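Local coordinates for protein monomethylamine methyltransferase MtmB1 (Methanosarcina barkeri, PDB 1NTH) that transfers the methyl group of monomethylamine to the corrinoid cofactor of its partner protein MtmC, a step in methanogenesis from methylamine, at residues K31-L45 with K61-C73. Sequence-based numbering, arbitrary orientation. Where two conformers were deposited one is given.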
loop_
_atom_site.group_PDB
_atom_site.type_symbol
_atom_site.label_atom_id
_atom_site.label_comp_id
_atom_site.label_asym_id
_atom_site.label_seq_id
_atom_site.Cartn_x
_atom_site.Cartn_y
_atom_site.Cartn_z
ATOM N N LYS A 31 11.277 -44.236 25.208
ATOM C CA LYS A 31 11.975 -43.877 23.981
ATOM C C LYS A 31 12.933 -42.691 24.092
ATOM O O LYS A 31 14.103 -42.799 23.719
ATOM C CB LYS A 31 10.965 -43.646 22.854
ATOM C CG LYS A 31 10.227 -44.921 22.451
ATOM C CD LYS A 31 9.260 -44.686 21.307
ATOM C CE LYS A 31 8.503 -45.959 20.955
ATOM N NZ LYS A 31 9.419 -47.040 20.505
ATOM N N ILE A 32 12.450 -41.569 24.611
ATOM C CA ILE A 32 13.295 -40.387 24.750
ATOM C C ILE A 32 14.440 -40.568 25.746
ATOM O O ILE A 32 15.605 -40.394 25.393
ATOM C CB ILE A 32 12.454 -39.149 25.144
ATOM C CG1 ILE A 32 11.537 -38.760 23.980
ATOM C CG2 ILE A 32 13.363 -37.982 25.519
ATOM C CD1 ILE A 32 12.280 -38.387 22.712
ATOM N N PRO A 33 14.133 -40.927 27.004
ATOM C CA PRO A 33 15.229 -41.102 27.963
ATOM C C PRO A 33 16.251 -42.170 27.563
ATOM O O PRO A 33 17.444 -42.008 27.809
ATOM C CB PRO A 33 14.503 -41.423 29.272
ATOM C CG PRO A 33 13.229 -42.066 28.812
ATOM C CD PRO A 33 12.831 -41.191 27.641
ATOM N N MET A 34 15.796 -43.256 26.944
ATOM C CA MET A 34 16.714 -44.309 26.521
ATOM C C MET A 34 17.690 -43.813 25.457
ATOM O O MET A 34 18.896 -44.042 25.550
ATOM C CB MET A 34 15.948 -45.513 25.962
ATOM C CG MET A 34 15.412 -46.470 27.017
ATOM S SD MET A 34 14.521 -47.839 26.255
ATOM C CE MET A 34 15.861 -48.836 25.633
ATOM N N LYS A 35 17.170 -43.129 24.443
ATOM C CA LYS A 35 18.032 -42.642 23.376
ATOM C C LYS A 35 19.013 -41.571 23.843
ATOM O O LYS A 35 20.175 -41.568 23.433
ATOM C CB LYS A 35 17.193 -42.107 22.215
ATOM C CG LYS A 35 18.016 -41.753 20.984
ATOM C CD LYS A 35 18.773 -42.958 20.448
ATOM C CE LYS A 35 17.826 -44.033 19.951
ATOM N NZ LYS A 35 18.566 -45.191 19.385
ATOM N N ALA A 36 18.557 -40.664 24.697
ATOM C CA ALA A 36 19.434 -39.605 25.190
ATOM C C ALA A 36 20.565 -40.233 26.002
ATOM O O ALA A 36 21.727 -39.846 25.878
ATOM C CB ALA A 36 18.650 -38.628 26.048
ATOM N N MET A 37 20.210 -41.214 26.825
ATOM C CA MET A 37 21.172 -41.920 27.664
ATOM C C MET A 37 22.183 -42.667 26.795
ATOM O O MET A 37 23.386 -42.637 27.051
ATOM C CB MET A 37 20.426 -42.913 28.557
ATOM C CG MET A 37 21.319 -43.695 29.497
ATOM S SD MET A 37 20.365 -44.823 30.526
ATOM C CE MET A 37 20.133 -43.831 31.990
ATOM N N GLU A 38 21.675 -43.343 25.772
ATOM C CA GLU A 38 22.501 -44.105 24.846
ATOM C C GLU A 38 23.498 -43.213 24.107
ATOM O O GLU A 38 24.689 -43.515 24.031
ATOM C CB GLU A 38 21.605 -44.824 23.833
ATOM C CG GLU A 38 22.352 -45.495 22.694
ATOM C CD GLU A 38 21.419 -46.122 21.673
ATOM O OE1 GLU A 38 20.202 -45.836 21.712
ATOM O OE2 GLU A 38 21.905 -46.897 20.821
ATOM N N LEU A 39 23.004 -42.107 23.563
ATOM C CA LEU A 39 23.858 -41.193 22.819
ATOM C C LEU A 39 24.892 -40.492 23.694
ATOM O O LEU A 39 26.022 -40.253 23.256
ATOM C CB LEU A 39 22.991 -40.173 22.079
ATOM C CG LEU A 39 22.071 -40.825 21.042
ATOM C CD1 LEU A 39 21.147 -39.779 20.432
ATOM C CD2 LEU A 39 22.907 -41.499 19.963
ATOM N N LYS A 40 24.527 -40.168 24.931
ATOM C CA LYS A 40 25.475 -39.515 25.824
ATOM C C LYS A 40 26.686 -40.418 26.043
ATOM O O LYS A 40 27.829 -39.974 25.967
ATOM C CB LYS A 40 24.842 -39.200 27.180
ATOM C CG LYS A 40 25.847 -38.607 28.164
ATOM C CD LYS A 40 25.273 -38.415 29.551
ATOM C CE LYS A 40 26.333 -37.870 30.495
ATOM N NZ LYS A 40 25.809 -37.668 31.871
ATOM N N GLN A 41 26.430 -41.694 26.307
ATOM C CA GLN A 41 27.515 -42.637 26.548
ATOM C C GLN A 41 28.270 -43.003 25.272
ATOM O O GLN A 41 29.499 -43.044 25.268
ATOM C CB GLN A 41 26.965 -43.899 27.226
ATOM C CG GLN A 41 28.023 -44.930 27.626
ATOM C CD GLN A 41 29.168 -44.343 28.438
ATOM O OE1 GLN A 41 28.988 -43.399 29.213
ATOM N NE2 GLN A 41 30.355 -44.916 28.273
ATOM N N LYS A 42 27.543 -43.259 24.190
ATOM C CA LYS A 42 28.183 -43.615 22.931
ATOM C C LYS A 42 29.143 -42.541 22.434
ATOM O O LYS A 42 30.202 -42.858 21.895
ATOM C CB LYS A 42 27.111 -43.858 21.862
ATOM C CG LYS A 42 27.634 -43.903 20.431
ATOM C CD LYS A 42 26.493 -43.941 19.420
ATOM C CE LYS A 42 27.014 -43.867 17.993
ATOM N NZ LYS A 42 25.918 -43.923 16.988
ATOM N N TYR A 43 28.787 -41.274 22.623
ATOM C CA TYR A 43 29.658 -40.185 22.188
ATOM C C TYR A 43 30.536 -39.661 23.319
ATOM O O TYR A 43 31.325 -38.739 23.123
ATOM C CB TYR A 43 28.831 -39.038 21.593
ATOM C CG TYR A 43 28.281 -39.346 20.221
ATOM C CD1 TYR A 43 26.975 -39.804 20.056
ATOM C CD2 TYR A 43 29.078 -39.205 19.088
ATOM C CE1 TYR A 43 26.476 -40.114 18.791
ATOM C CE2 TYR A 43 28.592 -39.513 17.820
ATOM C CZ TYR A 43 27.291 -39.964 17.680
ATOM O OH TYR A 43 26.808 -40.260 16.428
ATOM N N GLY A 44 30.397 -40.256 24.499
ATOM C CA GLY A 44 31.192 -39.843 25.644
ATOM C C GLY A 44 31.085 -38.369 25.981
ATOM O O GLY A 44 32.085 -37.721 26.291
ATOM N N LEU A 45 29.872 -37.831 25.939
ATOM C CA LEU A 45 29.678 -36.419 26.236
ATOM C C LEU A 45 29.934 -36.086 27.702
ATOM O O LEU A 45 29.399 -36.729 28.604
ATOM C CB LEU A 45 28.264 -35.984 25.841
ATOM C CG LEU A 45 27.893 -36.218 24.375
ATOM C CD1 LEU A 45 26.487 -35.684 24.120
ATOM C CD2 LEU A 45 28.900 -35.528 23.461
ATOM N N LYS A 61 30.772 -33.961 18.622
ATOM C CA LYS A 61 30.091 -35.173 19.066
ATOM C C LYS A 61 28.687 -34.825 19.555
ATOM O O LYS A 61 27.746 -35.591 19.354
ATOM C CB LYS A 61 30.894 -35.865 20.170
ATOM C CG LYS A 61 32.217 -36.428 19.670
ATOM C CD LYS A 61 32.899 -37.301 20.709
ATOM C CE LYS A 61 33.259 -36.516 21.958
ATOM N NZ LYS A 61 33.858 -37.398 23.006
ATOM N N LEU A 62 28.547 -33.664 20.188
ATOM C CA LEU A 62 27.239 -33.226 20.667
ATOM C C LEU A 62 26.324 -32.976 19.470
ATOM O O LEU A 62 25.139 -33.299 19.506
ATOM C CB LEU A 62 27.362 -31.944 21.497
ATOM C CG LEU A 62 26.041 -31.243 21.844
ATOM C CD1 LEU A 62 25.118 -32.202 22.592
ATOM C CD2 LEU A 62 26.320 -30.001 22.685
ATOM N N PHE A 63 26.875 -32.399 18.406
ATOM C CA PHE A 63 26.071 -32.136 17.219
ATOM C C PHE A 63 25.601 -33.455 16.617
ATOM O O PHE A 63 24.428 -33.608 16.268
ATOM C CB PHE A 63 26.871 -31.358 16.172
ATOM C CG PHE A 63 26.104 -31.095 14.907
ATOM C CD1 PHE A 63 25.029 -30.211 14.901
ATOM C CD2 PHE A 63 26.424 -31.767 13.732
ATOM C CE1 PHE A 63 24.287 -29.996 13.741
ATOM C CE2 PHE A 63 25.687 -31.560 12.566
ATOM C CZ PHE A 63 24.615 -30.674 12.575
ATOM N N LYS A 64 26.520 -34.406 16.491
ATOM C CA LYS A 64 26.177 -35.706 15.931
ATOM C C LYS A 64 25.130 -36.400 16.794
ATOM O O LYS A 64 24.220 -37.040 16.275
ATOM C CB LYS A 64 27.426 -36.580 15.808
ATOM C CG LYS A 64 28.389 -36.100 14.733
ATOM C CD LYS A 64 29.598 -37.020 14.645
ATOM C CE LYS A 64 30.535 -36.593 13.529
ATOM N NZ LYS A 64 31.730 -37.479 13.429
ATOM N N ALA A 65 25.259 -36.262 18.109
ATOM C CA ALA A 65 24.305 -36.867 19.039
ATOM C C ALA A 65 22.913 -36.265 18.841
ATOM O O ALA A 65 21.915 -36.986 18.782
ATOM C CB ALA A 65 24.766 -36.651 20.474
ATOM N N GLY A 66 22.849 -34.939 18.744
ATOM C CA GLY A 66 21.572 -34.274 18.544
ATOM C C GLY A 66 20.922 -34.674 17.231
ATOM O O GLY A 66 19.711 -34.892 17.165
ATOM N N PHE A 67 21.733 -34.761 16.179
ATOM C CA PHE A 67 21.251 -35.149 14.859
ATOM C C PHE A 67 20.701 -36.574 14.933
ATOM O O PHE A 67 19.607 -36.858 14.442
ATOM C CB PHE A 67 22.403 -35.097 13.849
ATOM C CG PHE A 67 21.982 -35.326 12.418
ATOM C CD1 PHE A 67 21.945 -34.267 11.513
ATOM C CD2 PHE A 67 21.647 -36.600 11.967
ATOM C CE1 PHE A 67 21.582 -34.475 10.183
ATOM C CE2 PHE A 67 21.281 -36.820 10.640
ATOM C CZ PHE A 67 21.250 -35.754 9.742
ATOM N N GLU A 68 21.464 -37.466 15.559
ATOM C CA GLU A 68 21.055 -38.863 15.669
ATOM C C GLU A 68 19.812 -39.031 16.534
ATOM O O GLU A 68 18.979 -39.899 16.273
ATOM C CB GLU A 68 22.203 -39.698 16.246
ATOM C CG GLU A 68 22.054 -41.196 16.016
ATOM C CD GLU A 68 23.214 -41.996 16.585
ATOM O OE1 GLU A 68 24.368 -41.518 16.508
ATOM O OE2 GLU A 68 22.971 -43.109 17.098
ATOM N N MET A 69 19.685 -38.203 17.563
ATOM C CA MET A 69 18.514 -38.257 18.428
ATOM C C MET A 69 17.266 -37.999 17.584
ATOM O O MET A 69 16.286 -38.743 17.646
ATOM C CB MET A 69 18.637 -37.183 19.511
ATOM C CG MET A 69 17.512 -37.154 20.532
ATOM S SD MET A 69 17.657 -38.460 21.768
ATOM C CE MET A 69 16.079 -38.329 22.581
ATOM N N LEU A 70 17.302 -36.936 16.789
ATOM C CA LEU A 70 16.160 -36.592 15.952
ATOM C C LEU A 70 15.882 -37.661 14.899
ATOM O O LEU A 70 14.733 -38.044 14.679
ATOM C CB LEU A 70 16.402 -35.245 15.264
ATOM C CG LEU A 70 15.225 -34.682 14.462
ATOM C CD1 LEU A 70 14.024 -34.457 15.376
ATOM C CD2 LEU A 70 15.649 -33.368 13.809
ATOM N N LEU A 71 16.939 -38.144 14.256
ATOM C CA LEU A 71 16.807 -39.155 13.216
ATOM C C LEU A 71 16.261 -40.498 13.706
ATOM O O LEU A 71 15.399 -41.099 13.062
ATOM C CB LEU A 71 18.160 -39.384 12.541
ATOM C CG LEU A 71 18.199 -40.511 11.505
ATOM C CD1 LEU A 71 17.290 -40.176 10.327
ATOM C CD2 LEU A 71 19.626 -40.715 11.032
ATOM N N GLU A 72 16.758 -40.963 14.846
ATOM C CA GLU A 72 16.340 -42.260 15.381
ATOM C C GLU A 72 15.005 -42.257 16.127
ATOM O O GLU A 72 14.240 -43.220 16.038
ATOM C CB GLU A 72 17.426 -42.823 16.293
ATOM C CG GLU A 72 18.737 -43.103 15.584
ATOM C CD GLU A 72 18.596 -44.132 14.478
ATOM O OE1 GLU A 72 18.041 -45.217 14.745
ATOM O OE2 GLU A 72 19.048 -43.859 13.344
ATOM N N CYS A 73 14.719 -41.183 16.854
ATOM C CA CYS A 73 13.473 -41.091 17.611
ATOM C C CYS A 73 12.299 -40.589 16.794
ATOM O O CYS A 73 11.237 -41.211 16.760
ATOM C CB CYS A 73 13.640 -40.161 18.811
ATOM S SG CYS A 73 14.729 -40.786 20.092
HETATM O O HOH W 1 21.424 -45.046 18.180
#
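Y43 lies against A65 and reaches E68 where helix segments 31-42 and 61-73 run nearly antiparallel, their N-to-C directions 152° apart. From its root outward, Y43 CB rests on K61 CB; CD1 meets A65 CB at 3.9 Å, with K61 O and A65 N over the same ring face; CE2 touches K64 CB. At the tip, OH donates to E68 OE1 at 2.7 Å, nearly along the carboxylate C-O axis. With CG anti to the carbonyl carbon (chi1 -74°), the ring slides past K61, whose long chain runs the opposite way and brings NZ within 2.9 Å of Y43 O. That ammonium meets the carbonyl just before G44, whose positive phi, which favours glycine, makes the Schellman motif. In the conformer given, E68 OE1 also accepts from K42 NZ, on the syn side, completing a salt bridge that is probably not rigid, while a water joins E68 OE2 to K35 NZ. A phenylalanine in place of Y43 would probably keep the ring packing but leave E68 OE1 without its hydroxyl donor and the carboxylate freer to turn. Deeper in, M69, long and unbranched, bends at chi2 (77°) in the conformer given to enter the hole formed by I32, K35, A36 and L39. Its SD lies 3.4 Å from K35 CG, and C73 SG packs against CB and CG of the same lysine. L39 CD1 lies over the A65-M69 turn, and small A65 lets the backbones approach to 5.8 Å between the CA atoms of L39 and A65. L45 and M69 also touch I276, so the pair packs on helix 271-288 of the TIM-barrel protein. Apolar and sulfur-bearing side chains thus line the inner seam, whereas lysines, E68 and the hydroxyl of Y43 add polar links along its more exposed border.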